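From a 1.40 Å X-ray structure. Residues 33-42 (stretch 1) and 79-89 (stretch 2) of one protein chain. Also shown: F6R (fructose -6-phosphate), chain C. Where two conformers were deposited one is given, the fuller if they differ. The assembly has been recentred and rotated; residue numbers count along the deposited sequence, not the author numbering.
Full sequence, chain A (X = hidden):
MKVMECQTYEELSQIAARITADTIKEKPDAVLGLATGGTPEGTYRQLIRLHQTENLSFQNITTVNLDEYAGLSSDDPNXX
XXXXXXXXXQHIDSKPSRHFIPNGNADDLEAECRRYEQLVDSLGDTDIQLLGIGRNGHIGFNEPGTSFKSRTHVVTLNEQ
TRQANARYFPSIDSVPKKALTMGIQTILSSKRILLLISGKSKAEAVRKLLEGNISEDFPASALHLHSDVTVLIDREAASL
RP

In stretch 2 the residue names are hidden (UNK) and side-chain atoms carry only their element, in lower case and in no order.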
# COMPACT_ATOMS: atom_id res chain seq x y z
N GLY A 33 6.50 3.27 4.00
CA GLY A 33 5.60 3.31 2.87
C GLY A 33 4.31 2.63 3.24
O GLY A 33 4.37 1.51 3.74
N LEU A 34 3.16 3.29 3.02
CA LEU A 34 1.90 2.82 3.54
C LEU A 34 0.88 2.65 2.42
O LEU A 34 1.02 3.21 1.33
CB LEU A 34 1.38 3.79 4.61
CG LEU A 34 2.29 3.88 5.85
CD1 LEU A 34 1.67 4.91 6.80
CD2 LEU A 34 2.47 2.54 6.56
N ALA A 35 -0.15 1.87 2.73
CA ALA A 35 -1.19 1.48 1.79
C ALA A 35 -2.57 1.71 2.39
O ALA A 35 -2.74 1.71 3.62
CB ALA A 35 -1.06 -0.00 1.48
N THR A 36 -3.56 1.91 1.53
CA THR A 36 -4.95 2.00 1.95
C THR A 36 -5.69 0.74 1.50
O THR A 36 -5.07 -0.29 1.21
CB THR A 36 -5.60 3.25 1.43
OG1 THR A 36 -5.61 3.16 -0.01
CG2 THR A 36 -4.88 4.51 1.87
N GLY A 37 -7.01 0.81 1.48
CA GLY A 37 -7.84 -0.35 1.15
C GLY A 37 -8.29 -1.16 2.35
O GLY A 37 -8.02 -0.85 3.51
N GLY A 38 -9.02 -2.23 2.08
CA GLY A 38 -9.52 -3.06 3.16
C GLY A 38 -8.43 -3.87 3.83
O GLY A 38 -8.47 -4.12 5.03
N THR A 39 -7.43 -4.31 3.07
CA THR A 39 -6.51 -5.27 3.63
C THR A 39 -5.74 -4.79 4.87
O THR A 39 -5.64 -5.54 5.82
CB THR A 39 -5.53 -5.79 2.55
OG1 THR A 39 -6.21 -6.24 1.38
CG2 THR A 39 -4.76 -6.98 3.09
N PRO A 40 -5.17 -3.56 4.86
CA PRO A 40 -4.39 -3.13 6.02
C PRO A 40 -5.19 -2.55 7.19
O PRO A 40 -4.60 -2.09 8.16
CB PRO A 40 -3.45 -2.09 5.44
CG PRO A 40 -4.27 -1.45 4.38
CD PRO A 40 -5.08 -2.58 3.76
N GLU A 41 -6.52 -2.58 7.11
CA GLU A 41 -7.32 -1.99 8.19
C GLU A 41 -6.97 -2.56 9.55
O GLU A 41 -6.78 -1.82 10.52
CB GLU A 41 -8.80 -2.18 7.91
CG GLU A 41 -9.20 -1.21 6.79
CD GLU A 41 -10.68 -1.12 6.52
OE1 GLU A 41 -11.47 -1.76 7.23
OE2 GLU A 41 -11.04 -0.41 5.56
N GLY A 42 -6.88 -3.89 9.65
CA GLY A 42 -6.53 -4.52 10.93
C GLY A 42 -5.14 -4.17 11.40
O GLY A 42 -4.89 -4.08 12.59
N UNK A 79 -11.18 10.03 -0.33
CA UNK A 79 -9.75 10.21 -0.58
C UNK A 79 -8.91 9.37 0.34
O UNK A 79 -9.31 9.01 1.42
c UNK A 79 -9.36 11.66 -0.43
o UNK A 79 -9.36 12.07 0.90
N UNK A 80 -7.73 9.02 -0.15
CA UNK A 80 -6.79 8.30 0.68
C UNK A 80 -6.14 9.17 1.76
O UNK A 80 -5.70 8.64 2.80
c UNK A 80 -5.79 7.55 -0.21
c UNK A 80 -7.62 5.79 -0.51
c UNK A 80 -7.60 4.21 -2.32
c UNK A 80 -6.43 4.77 -2.79
o UNK A 80 -8.13 3.10 -2.98
c UNK A 80 -5.87 5.85 -2.10
c UNK A 80 -6.45 6.38 -0.96
c UNK A 80 -8.19 4.72 -1.19
N UNK A 81 -6.09 10.47 1.54
CA UNK A 81 -5.76 11.40 2.61
C UNK A 81 -6.72 11.19 3.78
O UNK A 81 -6.32 11.04 4.91
n UNK A 81 -2.89 14.50 0.80
c UNK A 81 -4.69 13.44 1.47
c UNK A 81 -3.73 14.31 1.88
c UNK A 81 -5.86 12.89 2.20
c UNK A 81 -3.32 13.78 -0.22
n UNK A 81 -4.39 13.11 0.16
N UNK A 82 -8.02 11.20 3.51
CA UNK A 82 -9.00 11.01 4.58
C UNK A 82 -8.86 9.67 5.24
O UNK A 82 -8.87 9.57 6.46
c UNK A 82 -11.95 9.83 5.38
c UNK A 82 -11.53 11.07 4.94
c UNK A 82 -12.16 12.20 5.44
c UNK A 82 -13.03 9.72 6.29
c UNK A 82 -13.63 10.86 6.77
c UNK A 82 -10.40 11.18 3.96
c UNK A 82 -13.24 12.09 6.34
N UNK A 83 -8.71 8.62 4.43
CA UNK A 83 -8.51 7.29 5.00
C UNK A 83 -7.34 7.29 5.99
O UNK A 83 -7.44 6.79 7.10
c UNK A 83 -8.25 6.29 3.89
o UNK A 83 -6.79 0.94 5.13
c UNK A 83 -6.32 3.29 5.15
c UNK A 83 -8.41 2.50 4.32
c UNK A 83 -8.79 3.80 4.03
c UNK A 83 -7.17 2.24 4.88
c UNK A 83 -7.92 4.87 4.29
c UNK A 83 -6.70 4.57 4.86
N UNK A 84 -6.18 7.80 5.56
CA UNK A 84 -5.00 7.67 6.42
C UNK A 84 -5.15 8.46 7.71
O UNK A 84 -4.68 8.04 8.77
c UNK A 84 -3.32 7.16 4.56
c UNK A 84 -3.76 8.11 5.64
s UNK A 84 -3.09 5.43 5.09
c UNK A 84 -1.79 5.65 6.28
N UNK A 85 -5.76 9.63 7.62
CA UNK A 85 -6.00 10.43 8.81
C UNK A 85 -6.95 9.73 9.75
O UNK A 85 -6.72 9.64 10.96
c UNK A 85 -5.33 12.73 8.10
c UNK A 85 -6.50 11.82 8.44
n UNK A 85 -5.00 12.83 6.79
o UNK A 85 -4.67 13.27 9.00
N UNK A 86 -8.03 9.21 9.19
CA UNK A 86 -9.07 8.56 10.01
C UNK A 86 -8.57 7.25 10.64
O UNK A 86 -8.80 6.99 11.83
c UNK A 86 -10.30 8.26 9.14
o UNK A 86 -11.97 8.19 10.78
c UNK A 86 -11.41 7.56 9.89
o UNK A 86 -11.72 6.38 9.58
N UNK A 87 -7.89 6.41 9.86
CA UNK A 87 -7.52 5.09 10.35
C UNK A 87 -6.23 5.12 11.20
O UNK A 87 -5.94 4.18 11.92
n UNK A 87 -11.43 5.24 6.17
c UNK A 87 -7.23 4.14 9.20
n UNK A 87 -11.99 3.10 5.56
n UNK A 87 -10.33 3.43 7.12
c UNK A 87 -11.25 3.92 6.30
c UNK A 87 -9.43 4.24 7.96
c UNK A 87 -8.39 3.39 8.59
N UNK A 88 -5.39 6.13 11.01
CA UNK A 88 -4.04 6.08 11.53
C UNK A 88 -3.54 7.37 12.13
O UNK A 88 -3.29 7.42 13.35
c UNK A 88 -1.58 4.38 12.13
c UNK A 88 -0.32 3.95 12.53
c UNK A 88 0.78 4.26 11.80
c UNK A 88 -3.09 5.55 10.46
c UNK A 88 -1.73 5.11 10.96
c UNK A 88 -0.62 5.43 10.25
c UNK A 88 0.65 5.01 10.64
N UNK A 89 -3.41 8.42 11.33
CA UNK A 89 -2.68 9.59 11.81
C UNK A 89 -3.35 10.22 13.00
O UNK A 89 -2.65 10.69 13.93
c UNK A 89 -2.52 10.65 10.74
c UNK A 89 -1.02 9.07 9.39
c UNK A 89 -0.43 8.69 8.17
c UNK A 89 -2.10 10.89 8.27
c UNK A 89 -1.88 10.17 9.45
c UNK A 89 -0.70 9.40 7.03
c UNK A 89 -1.51 10.50 7.06
C1 F6R C . -3.35 0.44 -1.61
C2 F6R C . -3.17 0.12 -3.08
C3 F6R C . -3.93 -0.96 -3.85
C4 F6R C . -4.65 -1.98 -2.95
C5 F6R C . -5.38 -3.07 -3.72
C6 F6R C . -6.11 -4.02 -2.79
O1 F6R C . -2.81 1.74 -1.27
O2 F6R C . -2.31 0.75 -3.66
O3 F6R C . -3.00 -1.70 -4.62
O4 F6R C . -3.68 -2.58 -2.10
O5 F6R C . -6.27 -2.53 -4.69
O6 F6R C . -7.17 -3.30 -2.13
P F6R C . -7.94 -3.98 -0.92
O1P F6R C . -6.97 -4.07 0.22
O2P F6R C . -8.34 -5.36 -1.40
O3P F6R C . -9.11 -3.10 -0.60
O HOH W 1 -5.52 1.68 -2.89

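Position 79 carries one carbon and then one oxygen, and reaches nothing on stretch 1. The oxygen accepts from the backbone N of position 82 at 3.1 Å, capping the helix that begins at the next residue. It is Ser79, whose short hydroxyl side chain suits an N-cap.

Position 80 has one carbon and a six-carbon ring bearing an oxygen. Thr36 lies over one face of the ring, with Thr36 OG1 3.2 Å from the oxygen-bearing carbon. This is Tyr80: its ring gives Thr36 a face, and its hydroxyl reaches a water, whose O is 3.2 Å from Thr36 OG1 and, by a weak bond, 3.0 Å from Tyr80 OH.

Position 81, one carbon and a five-membered ring of three carbons and two nitrogens, points away from stretch 1. It is His81, whose ND1 is hydrogen-bonded elsewhere in the structure. Position 82, one carbon and a plain six-carbon ring, does not touch stretch 1; it is Phe82, a choice this contact does not fix.

Position 83 has one carbon, then a six-carbon ring bearing an oxygen, which lies 2.7 Å from Gly37 O; Thr36 CB sits over a ring face, 3.7 Å from the centroid. This is Tyr83: the phenol combines a flat face for Thr36 with a hydroxyl that donates to Gly37 O, near the ring plane.

Position 84 is an unbranched chain of two carbons, a sulfur and a carbon. Its CA-to-CB bond runs sideways, but its end comes nearer: the terminal carbon is 3.6 Å from Leu34 CD1 and the sulfur 3.8 Å from Thr36 CG2. Only methionine fits; Met84 is apolar and long enough for both.

Position 85 has two carbons, the second bearing one oxygen and one nitrogen, and no contact with stretch 1: Asn85, exposed, whose ND2 donates to His81 O at 2.9 Å. Position 86, with two oxygens on its second carbon, is also clear of stretch 1. It is Asp86, whose charge suits the next position.

Position 87 has three carbons, a nitrogen, and a carbon carrying two more nitrogens, one 3.6 Å from Glu41 OE2. This is Arg87, whose NH1 makes that long salt bridge; Arg87 NH2 lies 3.6 Å from Asp86 OD2, a long, charge-only pairing.

Position 88 has one carbon and a six-carbon ring, with a ring carbon 4.0 Å from Leu34 CD1: Phe88, an apolar match. Position 89 has the same atoms but no close contact; it is Phe89, again not fixed by this contact.

The contact centres on Thr36, which packs over one face of each of the Tyr80 and Tyr83 rings while Thr36 N donates to F6R O1 at 2.9 Å. Leu34 supplies apolar packing, and Glu41 adds a long salt bridge to Arg87. The Tyr83 bond to Gly37 O ties the helix to a loop whose next residues, Gly38 and Thr39, bind the phosphate.

Stretch 2, residues 79-89: SYHFYMNDRFF
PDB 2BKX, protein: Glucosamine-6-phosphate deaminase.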